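PDB 6TEQ: galactokinase from Bifidobacterium longum subsp. infantis ATCC 15697 = JCM 1222 = DSM 20088, which binds galactose and its 2-deoxy-2-fluoro analogue and, as a member of the GalK subfamily of GHMP kinases, probably transfers phosphate from ATP to the sugar. Local coordinates for residues Leu43-Asn51 and Phe329-Tyr340; Arg197-Leu206 and Pro214-Asp224. All coordinates share one frame; numbering follows the deposited sequence.

In the fold
Sugar recognition in this galactokinase illustrates how a binding loop, here between strands 33-42 and 54-70, is backed along its length by a helix. Contact 1 sets the loop Leu43-Asn51, with four residues of the galactose pocket, against the C-terminal part of helix 322-338 and the residues that follow, to Tyr340. Contact 2, nested along the chain inside the loop that contact 1 closes, pairs strands 202-207 and 218-222. Their centres lie about 20 Å apart, yet Leu43 joins them, its CD1 3.6 Å from CE1 of Phe223 and 3.8 Å from CB of Ala203. Contact 2 does not hold the sugar; its Leu206 side chain ends about 8 Å from the ligand and about 6 Å from the side chain of Asp49, nearest atoms in both cases.

Contact 1 of 2, residues Leu43-Asn51 and Phe329-Tyr340; sequences LIGEHTDYN and FNASHDSLAADY. With GAF (2-deoxy-2-fluoro-alpha-D-galactopyranose), chain M.
The imidazole of His47 lies between the bound sugar and Tyr340: C6 of the ligand sits over the centre of one face, and the phenol covers the opposite face, displaced toward the rim. Tyr340 does not stack flat, since the two ring planes meet at 41°. Tyr50 reaches the in-plane edge of both rings. Its OH is hydrogen-bonded to His47 ND1 at 2.6 Å and to the OH of Tyr340 at 2.7 Å, the two phenols arriving from opposite directions. With CG of His47 beside its backbone N and anti to the carbonyl carbon (chi1 -77°), the imidazole is set between C6 of the ligand and the Tyr340 ring. Its NE2 bonds to the carbonyl of Gly367, so both imidazole nitrogens are engaged and the rotation of the ring is fixed.

The loop backbone and its acids face the sugar. His47 N gives O6 of the ligand an almost straight hydrogen bond, 2.9 Å long with an angle of 176° at the hydrogen, and Glu46 OE1 comes within 2.5 Å of the same O6. The carboxylate of Glu46 is itself held by Asn42 and Arg363. Asp49 spreads its two oxygens over neighbouring hydroxyls, OD1 lying 2.7 Å from O4 and OD2 2.6 Å from O3.

Behind this polar front the packing is mostly apolar. Leu336 sets CD1 against Glu46 CB at 3.8 Å and CD2 against His47 CD2, and Ile44 CG1 lies 3.9 Å from Ser332 CB. Phe329 differs: its CE1 touches Leu43 CB but also approaches Leu43 O obliquely.

The chemistry thus divides by side: polar groups of this galactose-binding loop meet the sugar, while helix side chains and a chain of phenol and imidazole bonds hold His47 in position behind it.

Contact 2 of 2, residues Arg197-Leu206 and Pro214-Asp224; sequences RCTEGHALLL and PLENVSQQEFD
Arg197 opens the contact by laying its guanidinium edge against the short helix 214-217. NH1 donates to Asn217 OD1 at 2.9 Å and NH2 to Pro214 O at 2.9 Å, the latter acceptor lying in the guanidinium plane, while Val218 CG1 covers one face of the group. Asp165 pairs with the charge from helix 165-183. A methionine in place of Arg197 would probably leave Asn217 OD1 without this donor, Pro214 O without the NH2 bond and Asp165 without this counter-charge, so that the short helix is held less firmly.

The backbone oxygen of Arg197 takes NE2 of Gln220 at 3.0 Å. Bent at its second torsion (chi2 -69°), this glutamine curls back so that OE1 meets Thr199 OG1, which donates from above the amide carbonyl plane. A water bridges OE1 to Thr199 N and, weakly, to His202 O.

Thr199 to His202 form a type II turn, with Gly201 at positive phi; Gly201 O accepts from Phe223 N. His202 ND1 closes back on Glu200 O, 2.8 Å away and in the ring plane.

From here two successive strands form an antiparallel ladder, part of a mixed sheet in which 202-207 also pairs with strand 54-70. Ala203 exchanges two bonds with Gln221, the one from Gln221 N to Ala203 O being nearly straight at 177°. Leu204 sends CD1 to Val218 CG1 at 3.6 Å, on the face shared with Gln220. Leu205 N donates to Ser219 O, the return bond from Ser219 N to Leu205 O being weak, and CB packs beside Gln221 CG on the other face, toward helix 294-318. At Leu206, CD1 returns to Val218 CG1 at 3.7 Å, and its CA-H points at Asn217 O.

Contact 1 of 2, residues Leu43-Asn51 and Phe329-Tyr340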
loop_
_atom_site.group_PDB
_atom_site.type_symbol
_atom_site.label_atom_id
_atom_site.label_comp_id
_atom_site.label_asym_id
_atom_site.label_seq_id
_atom_site.Cartn_x
_atom_site.Cartn_y
_atom_site.Cartn_z
ATOM N N LEU A 43 -2.476 5.376 6.876
ATOM C CA LEU A 43 -3.152 6.443 7.624
ATOM C C LEU A 43 -2.267 7.686 7.583
ATOM O O LEU A 43 -2.793 8.799 7.469
ATOM C CB LEU A 43 -3.464 6.015 9.046
ATOM C CG LEU A 43 -4.403 4.838 9.227
ATOM C CD1 LEU A 43 -4.451 4.486 10.681
ATOM C CD2 LEU A 43 -5.797 5.128 8.678
ATOM N N ILE A 44 -0.973 7.505 7.829
ATOM C CA ILE A 44 0.001 8.616 7.844
ATOM C C ILE A 44 1.383 7.996 7.829
ATOM O O ILE A 44 1.525 6.816 8.098
ATOM C CB ILE A 44 -0.288 9.470 9.123
ATOM C CG1 ILE A 44 0.367 10.827 9.041
ATOM C CG2 ILE A 44 0.043 8.768 10.416
ATOM C CD1 ILE A 44 -0.141 11.829 10.068
ATOM N N GLY A 45 2.342 8.799 7.424
ATOM C CA GLY A 45 3.729 8.366 7.232
ATOM C C GLY A 45 3.944 8.021 5.790
ATOM O O GLY A 45 4.212 6.879 5.453
ATOM N N GLU A 46 3.818 9.026 4.969
ATOM C CA GLU A 46 3.819 8.902 3.527
ATOM C C GLU A 46 5.152 9.379 2.974
ATOM O O GLU A 46 5.747 10.377 3.416
ATOM C CB GLU A 46 2.691 9.730 2.925
ATOM C CG GLU A 46 2.100 9.118 1.677
ATOM C CD GLU A 46 1.244 7.892 2.034
ATOM O OE1 GLU A 46 1.779 6.741 1.923
ATOM O OE2 GLU A 46 0.064 8.067 2.492
ATOM N N HIS A 47 5.658 8.553 2.084
ATOM C CA HIS A 47 6.949 8.777 1.467
ATOM C C HIS A 47 8.063 8.717 2.506
ATOM O O HIS A 47 9.088 9.410 2.336
ATOM C CB HIS A 47 6.907 9.972 0.597
ATOM C CG HIS A 47 6.256 9.766 -0.707
ATOM N ND1 HIS A 47 6.873 9.121 -1.771
ATOM C CD2 HIS A 47 4.979 10.056 -1.123
ATOM C CE1 HIS A 47 5.986 9.062 -2.750
ATOM N NE2 HIS A 47 4.861 9.602 -2.389
ATOM N N THR A 48 7.892 7.880 3.502
ATOM C CA THR A 48 8.872 7.673 4.559
ATOM C C THR A 48 9.433 6.258 4.523
ATOM O O THR A 48 10.521 6.049 5.043
ATOM C CB THR A 48 8.217 7.899 5.923
ATOM O OG1 THR A 48 7.077 7.061 6.083
ATOM C CG2 THR A 48 7.781 9.324 6.131
ATOM N N ASP A 49 8.726 5.293 3.947
ATOM C CA ASP A 49 9.212 3.899 3.993
ATOM C C ASP A 49 10.621 3.736 3.405
ATOM O O ASP A 49 11.486 3.096 4.061
ATOM C CB ASP A 49 8.200 2.941 3.431
ATOM C CG ASP A 49 7.782 3.062 1.985
ATOM O OD1 ASP A 49 8.022 4.114 1.407
ATOM O OD2 ASP A 49 7.244 2.043 1.467
ATOM N N TYR A 50 10.847 4.254 2.214
ATOM C CA TYR A 50 12.129 4.069 1.510
ATOM C C TYR A 50 13.172 5.015 2.111
ATOM O O TYR A 50 14.334 4.912 1.735
ATOM C CB TYR A 50 11.946 4.280 -0.001
ATOM C CG TYR A 50 11.275 5.567 -0.440
ATOM C CD1 TYR A 50 11.998 6.767 -0.402
ATOM C CD2 TYR A 50 9.955 5.570 -0.899
ATOM C CE1 TYR A 50 11.405 7.972 -0.771
ATOM C CE2 TYR A 50 9.362 6.749 -1.339
ATOM C CZ TYR A 50 10.090 7.950 -1.260
ATOM O OH TYR A 50 9.501 9.098 -1.695
ATOM N N ASN A 51 12.773 5.865 3.073
ATOM C CA ASN A 51 13.704 6.707 3.882
ATOM C C ASN A 51 13.958 6.095 5.275
ATOM O O ASN A 51 14.450 6.832 6.144
ATOM C CB ASN A 51 13.121 8.109 3.989
ATOM C CG ASN A 51 13.179 8.856 2.676
ATOM O OD1 ASN A 51 14.258 8.935 2.097
ATOM N ND2 ASN A 51 12.021 9.347 2.200
ATOM N N PHE A 329 -3.480 14.404 10.032
ATOM C CA PHE A 329 -3.850 14.069 8.641
ATOM C C PHE A 329 -3.620 15.302 7.770
ATOM O O PHE A 329 -3.088 15.199 6.652
ATOM C CB PHE A 329 -5.291 13.624 8.493
ATOM C CG PHE A 329 -5.578 12.167 8.663
ATOM C CD1 PHE A 329 -4.699 11.280 9.289
ATOM C CD2 PHE A 329 -6.706 11.661 8.027
ATOM C CE1 PHE A 329 -5.002 9.932 9.401
ATOM C CE2 PHE A 329 -7.064 10.324 8.195
ATOM C CZ PHE A 329 -6.173 9.460 8.828
ATOM N N ASN A 330 -4.218 16.427 8.186
ATOM C CA ASN A 330 -4.219 17.622 7.351
ATOM C C ASN A 330 -2.793 18.111 7.113
ATOM O O ASN A 330 -2.477 18.491 5.948
ATOM C CB ASN A 330 -5.066 18.720 7.983
ATOM C CG ASN A 330 -6.555 18.466 7.922
ATOM O OD1 ASN A 330 -6.961 17.678 7.071
ATOM N ND2 ASN A 330 -7.304 19.207 8.733
ATOM N N ALA A 331 -1.945 18.107 8.104
ATOM C CA ALA A 331 -0.552 18.599 7.938
ATOM C C ALA A 331 0.239 17.627 7.045
ATOM O O ALA A 331 1.083 18.039 6.277
ATOM C CB ALA A 331 0.118 18.686 9.281
ATOM N N SER A 332 -0.050 16.347 7.126
ATOM C CA SER A 332 0.548 15.346 6.213
ATOM C C SER A 332 0.189 15.667 4.775
ATOM O O SER A 332 1.099 15.693 3.914
ATOM C CB SER A 332 0.181 13.934 6.653
ATOM O OG SER A 332 0.534 12.999 5.651
ATOM N N HIS A 333 -1.096 15.808 4.499
ATOM C CA HIS A 333 -1.500 16.179 3.132
ATOM C C HIS A 333 -0.828 17.476 2.702
ATOM O O HIS A 333 -0.345 17.557 1.572
ATOM C CB HIS A 333 -2.983 16.416 3.064
ATOM C CG HIS A 333 -3.422 16.668 1.689
ATOM N ND1 HIS A 333 -3.538 15.634 0.732
ATOM C CD2 HIS A 333 -3.690 17.832 1.052
ATOM C CE1 HIS A 333 -3.874 16.172 -0.428
ATOM N NE2 HIS A 333 -3.894 17.531 -0.273
ATOM N N ASP A 334 -0.902 18.493 3.558
ATOM C CA ASP A 334 -0.405 19.796 3.155
ATOM C C ASP A 334 1.080 19.695 2.835
ATOM O O ASP A 334 1.554 20.390 1.881
ATOM C CB ASP A 334 -0.686 20.873 4.198
ATOM C CG ASP A 334 -2.134 21.188 4.424
ATOM O OD1 ASP A 334 -2.994 20.752 3.626
ATOM O OD2 ASP A 334 -2.353 21.951 5.388
ATOM N N SER A 335 1.798 18.890 3.579
ATOM C CA SER A 335 3.220 18.686 3.322
ATOM C C SER A 335 3.404 17.944 1.985
ATOM O O SER A 335 4.317 18.273 1.242
ATOM C CB SER A 335 3.791 17.914 4.437
ATOM O OG SER A 335 5.180 17.719 4.302
ATOM N N LEU A 336 2.620 16.904 1.752
ATOM C CA LEU A 336 2.710 16.148 0.487
ATOM C C LEU A 336 2.395 17.062 -0.688
ATOM O O LEU A 336 3.002 16.885 -1.729
ATOM C CB LEU A 336 1.760 14.995 0.527
ATOM C CG LEU A 336 2.217 13.866 1.436
ATOM C CD1 LEU A 336 1.085 12.959 1.848
ATOM C CD2 LEU A 336 3.387 13.067 0.882
ATOM N N ALA A 337 1.490 18.015 -0.525
ATOM C CA ALA A 337 1.134 18.914 -1.643
ATOM C C ALA A 337 2.209 19.976 -1.866
ATOM O O ALA A 337 2.610 20.170 -3.062
ATOM C CB ALA A 337 -0.204 19.534 -1.348
ATOM N N ALA A 338 2.647 20.634 -0.796
ATOM C CA ALA A 338 3.546 21.799 -0.950
ATOM C C ALA A 338 5.013 21.409 -0.983
ATOM O O ALA A 338 5.779 22.024 -1.758
ATOM C CB ALA A 338 3.384 22.790 0.145
ATOM N N ASP A 339 5.432 20.539 -0.093
ATOM C CA ASP A 339 6.868 20.194 0.041
ATOM C C ASP A 339 7.192 18.997 -0.849
ATOM O O ASP A 339 8.262 18.970 -1.384
ATOM C CB ASP A 339 7.262 19.995 1.494
ATOM C CG ASP A 339 7.535 21.334 2.183
ATOM O OD1 ASP A 339 7.853 22.360 1.464
ATOM O OD2 ASP A 339 7.502 21.371 3.416
ATOM N N TYR A 340 6.405 17.926 -0.766
ATOM C CA TYR A 340 6.720 16.721 -1.566
ATOM C C TYR A 340 6.176 16.779 -2.991
ATOM O O TYR A 340 6.765 16.088 -3.898
ATOM C CB TYR A 340 6.325 15.447 -0.861
ATOM C CG TYR A 340 7.368 14.375 -0.893
ATOM C CD1 TYR A 340 8.617 14.587 -0.277
ATOM C CD2 TYR A 340 7.175 13.166 -1.573
ATOM C CE1 TYR A 340 9.604 13.657 -0.327
ATOM C CE2 TYR A 340 8.187 12.209 -1.600
ATOM C CZ TYR A 340 9.388 12.439 -0.944
ATOM O OH TYR A 340 10.387 11.511 -0.982
HETATM C C1 GAF M . 3.725 3.858 -2.935
HETATM C C2 GAF M . 4.766 2.808 -2.612
HETATM F F2 GAF M . 4.381 1.629 -3.158
HETATM C C3 GAF M . 4.964 2.644 -1.120
HETATM O O3 GAF M . 6.102 1.877 -0.885
HETATM C C4 GAF M . 5.185 4.021 -0.428
HETATM O O4 GAF M . 6.440 4.613 -0.739
HETATM C C5 GAF M . 4.073 4.935 -0.813
HETATM O O5 GAF M . 4.020 5.063 -2.214
HETATM C C6 GAF M . 4.193 6.322 -0.214
HETATM O O6 GAF M . 4.133 6.279 1.211
HETATM O O1 GAF M . 2.507 3.257 -2.534
#

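Contact 2 of 2, residues Arg197-Leu206 and Pro214-Asp224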
loop_
_atom_site.group_PDB
_atom_site.type_symbol
_atom_site.label_atom_id
_atom_site.label_comp_id
_atom_site.label_asym_id
_atom_site.label_seq_id
_atom_site.Cartn_x
_atom_site.Cartn_y
_atom_site.Cartn_z
ATOM N N ARG A 197 0.961 -8.168 7.372
ATOM C CA ARG A 197 1.242 -8.060 8.815
ATOM C C ARG A 197 0.230 -7.240 9.584
ATOM O O ARG A 197 0.249 -7.327 10.845
ATOM C CB ARG A 197 2.657 -7.515 9.064
ATOM C CG ARG A 197 3.721 -8.361 8.421
ATOM C CD ARG A 197 5.008 -7.674 8.531
ATOM N NE ARG A 197 5.562 -7.831 9.890
ATOM C CZ ARG A 197 6.648 -7.284 10.319
ATOM N NH1 ARG A 197 7.312 -6.401 9.564
ATOM N NH2 ARG A 197 7.081 -7.616 11.531
ATOM N N CYS A 198 -0.707 -6.579 8.921
ATOM C CA CYS A 198 -1.773 -5.854 9.647
ATOM C C CYS A 198 -2.650 -6.841 10.396
ATOM O O CYS A 198 -2.676 -8.045 10.019
ATOM C CB CYS A 198 -2.571 -4.977 8.718
ATOM S SG CYS A 198 -1.720 -3.470 8.200
ATOM N N THR A 199 -3.355 -6.336 11.384
ATOM C CA THR A 199 -4.371 -7.141 12.072
ATOM C C THR A 199 -5.697 -6.372 12.147
ATOM O O THR A 199 -5.750 -5.144 12.122
ATOM C CB THR A 199 -3.869 -7.579 13.445
ATOM O OG1 THR A 199 -3.665 -6.415 14.270
ATOM C CG2 THR A 199 -2.590 -8.384 13.384
ATOM N N GLU A 200 -6.749 -7.116 12.270
ATOM C CA GLU A 200 -8.108 -6.543 12.382
ATOM C C GLU A 200 -8.192 -5.619 13.606
ATOM O O GLU A 200 -7.635 -5.942 14.661
ATOM C CB GLU A 200 -9.148 -7.637 12.488
ATOM C CG GLU A 200 -10.573 -7.107 12.463
ATOM C CD GLU A 200 -11.144 -6.563 13.777
ATOM O OE1 GLU A 200 -10.677 -7.016 14.878
ATOM O OE2 GLU A 200 -12.050 -5.662 13.706
ATOM N N GLY A 201 -8.780 -4.451 13.406
ATOM C CA GLY A 201 -8.945 -3.438 14.458
ATOM C C GLY A 201 -7.670 -2.700 14.852
ATOM O O GLY A 201 -7.722 -1.988 15.881
ATOM N N HIS A 202 -6.562 -2.873 14.136
ATOM C CA HIS A 202 -5.280 -2.237 14.470
ATOM C C HIS A 202 -4.639 -1.635 13.225
ATOM O O HIS A 202 -4.853 -2.169 12.125
ATOM C CB HIS A 202 -4.337 -3.276 15.077
ATOM C CG HIS A 202 -4.808 -3.797 16.373
ATOM N ND1 HIS A 202 -5.835 -4.709 16.464
ATOM C CD2 HIS A 202 -4.422 -3.493 17.625
ATOM C CE1 HIS A 202 -6.020 -4.989 17.748
ATOM N NE2 HIS A 202 -5.180 -4.237 18.499
ATOM N N ALA A 203 -3.848 -0.585 13.453
ATOM C CA ALA A 203 -2.907 -0.037 12.480
ATOM C C ALA A 203 -1.525 -0.602 12.782
ATOM O O ALA A 203 -1.235 -0.862 13.949
ATOM C CB ALA A 203 -3.008 1.480 12.552
ATOM N N LEU A 204 -0.733 -0.733 11.754
ATOM C CA LEU A 204 0.578 -1.303 11.855
ATOM C C LEU A 204 1.629 -0.183 11.971
ATOM O O LEU A 204 1.916 0.561 10.969
ATOM C CB LEU A 204 0.822 -2.143 10.616
ATOM C CG LEU A 204 2.144 -2.914 10.648
ATOM C CD1 LEU A 204 2.006 -4.116 11.549
ATOM C CD2 LEU A 204 2.553 -3.346 9.261
ATOM N N LEU A 205 2.101 0.143 13.176
ATOM C CA LEU A 205 3.197 1.169 13.276
ATOM C C LEU A 205 4.501 0.472 12.853
ATOM O O LEU A 205 5.050 -0.358 13.591
ATOM C CB LEU A 205 3.260 1.691 14.709
ATOM C CG LEU A 205 4.380 2.659 14.980
ATOM C CD1 LEU A 205 4.381 3.856 14.038
ATOM C CD2 LEU A 205 4.342 3.076 16.426
ATOM N N LEU A 206 4.879 0.747 11.615
ATOM C CA LEU A 206 5.961 0.041 10.909
ATOM C C LEU A 206 7.179 0.951 10.934
ATOM O O LEU A 206 7.140 2.104 10.488
ATOM C CB LEU A 206 5.464 -0.264 9.505
ATOM C CG LEU A 206 6.537 -0.804 8.571
ATOM C CD1 LEU A 206 6.909 -2.208 8.985
ATOM C CD2 LEU A 206 6.038 -0.777 7.151
ATOM N N PRO A 214 12.099 -8.560 12.575
ATOM C CA PRO A 214 10.656 -8.415 12.403
ATOM C C PRO A 214 9.905 -8.080 13.708
ATOM O O PRO A 214 8.993 -7.274 13.660
ATOM C CB PRO A 214 10.218 -9.772 11.823
ATOM C CG PRO A 214 11.403 -10.138 11.030
ATOM C CD PRO A 214 12.602 -9.756 11.892
ATOM N N LEU A 215 10.292 -8.691 14.821
ATOM C CA LEU A 215 9.574 -8.427 16.079
ATOM C C LEU A 215 9.967 -7.055 16.644
ATOM O O LEU A 215 9.284 -6.632 17.589
ATOM C CB LEU A 215 9.783 -9.583 17.056
ATOM C CG LEU A 215 8.625 -10.557 17.235
ATOM C CD1 LEU A 215 7.840 -10.854 15.977
ATOM C CD2 LEU A 215 9.146 -11.852 17.852
ATOM N N GLU A 216 11.022 -6.410 16.108
ATOM C CA GLU A 216 11.399 -5.027 16.483
ATOM C C GLU A 216 10.680 -3.979 15.644
ATOM O O GLU A 216 10.715 -2.814 16.047
ATOM C CB GLU A 216 12.915 -4.829 16.297
ATOM C CG GLU A 216 13.785 -5.563 17.314
ATOM C CD GLU A 216 15.302 -5.464 17.104
ATOM O OE1 GLU A 216 15.798 -5.243 15.934
ATOM O OE2 GLU A 216 16.024 -5.732 18.115
ATOM N N ASN A 217 10.182 -4.335 14.440
ATOM C CA ASN A 217 9.899 -3.282 13.435
ATOM C C ASN A 217 8.385 -3.083 13.274
ATOM O O ASN A 217 8.031 -2.190 12.486
ATOM C CB ASN A 217 10.651 -3.501 12.149
ATOM C CG ASN A 217 10.100 -4.553 11.229
ATOM O OD1 ASN A 217 9.058 -5.189 11.499
ATOM N ND2 ASN A 217 10.768 -4.733 10.121
ATOM N N VAL A 218 7.569 -3.757 14.070
ATOM C CA VAL A 218 6.147 -3.449 14.097
ATOM C C VAL A 218 5.591 -3.380 15.506
ATOM O O VAL A 218 5.990 -4.115 16.379
ATOM C CB VAL A 218 5.324 -4.424 13.269
ATOM C CG1 VAL A 218 5.612 -4.306 11.801
ATOM C CG2 VAL A 218 5.290 -5.844 13.760
ATOM N N SER A 219 4.484 -2.659 15.590
ATOM C CA SER A 219 3.751 -2.368 16.834
ATOM C C SER A 219 2.270 -2.188 16.487
ATOM O O SER A 219 1.930 -1.181 15.821
ATOM C CB SER A 219 4.340 -1.170 17.504
ATOM O OG SER A 219 3.472 -0.720 18.515
ATOM N N GLN A 220 1.418 -3.137 16.881
ATOM C CA GLN A 220 -0.007 -3.085 16.511
ATOM C C GLN A 220 -0.663 -1.994 17.360
ATOM O O GLN A 220 -0.617 -2.081 18.616
ATOM C CB GLN A 220 -0.680 -4.421 16.738
ATOM C CG GLN A 220 -0.101 -5.538 15.893
ATOM C CD GLN A 220 -0.344 -5.468 14.422
ATOM O OE1 GLN A 220 -1.248 -4.775 14.022
ATOM N NE2 GLN A 220 0.430 -6.239 13.642
ATOM N N GLN A 221 -1.209 -0.958 16.725
ATOM C CA GLN A 221 -1.799 0.183 17.424
ATOM C C GLN A 221 -3.320 0.048 17.298
ATOM O O GLN A 221 -3.844 -0.216 16.197
ATOM C CB GLN A 221 -1.332 1.480 16.781
ATOM C CG GLN A 221 0.136 1.732 16.975
ATOM C CD GLN A 221 0.409 1.964 18.437
ATOM O OE1 GLN A 221 -0.362 2.602 19.146
ATOM N NE2 GLN A 221 1.608 1.566 18.868
ATOM N N GLU A 222 -4.011 0.222 18.406
ATOM C CA GLU A 222 -5.491 0.211 18.438
ATOM C C GLU A 222 -5.985 1.160 17.349
ATOM O O GLU A 222 -5.476 2.301 17.259
ATOM C CB GLU A 222 -5.987 0.600 19.835
ATOM C CG GLU A 222 -5.689 -0.423 20.940
ATOM C CD GLU A 222 -6.690 -1.571 20.994
ATOM O OE1 GLU A 222 -7.466 -1.654 20.055
ATOM O OE2 GLU A 222 -6.704 -2.366 21.987
ATOM N N PHE A 223 -6.920 0.712 16.515
ATOM C CA PHE A 223 -7.542 1.577 15.509
ATOM C C PHE A 223 -9.005 1.179 15.383
ATOM O O PHE A 223 -9.420 0.630 14.357
ATOM C CB PHE A 223 -6.768 1.577 14.186
ATOM C CG PHE A 223 -7.175 2.745 13.338
ATOM C CD1 PHE A 223 -6.845 4.031 13.679
ATOM C CD2 PHE A 223 -7.931 2.536 12.180
ATOM C CE1 PHE A 223 -7.248 5.088 12.867
ATOM C CE2 PHE A 223 -8.316 3.584 11.386
ATOM C CZ PHE A 223 -8.023 4.853 11.764
ATOM N N ASP A 224 -9.740 1.396 16.450
ATOM C CA ASP A 224 -11.148 0.963 16.514
ATOM C C ASP A 224 -11.987 2.214 16.224
ATOM O O ASP A 224 -12.204 3.012 17.129
ATOM C CB ASP A 224 -11.465 0.358 17.863
ATOM C CG ASP A 224 -12.909 -0.015 18.027
ATOM O OD1 ASP A 224 -13.708 0.191 17.061
ATOM O OD2 ASP A 224 -13.186 -0.617 19.082
HETATM O O HOH W 1 -2.430 -3.624 11.741
#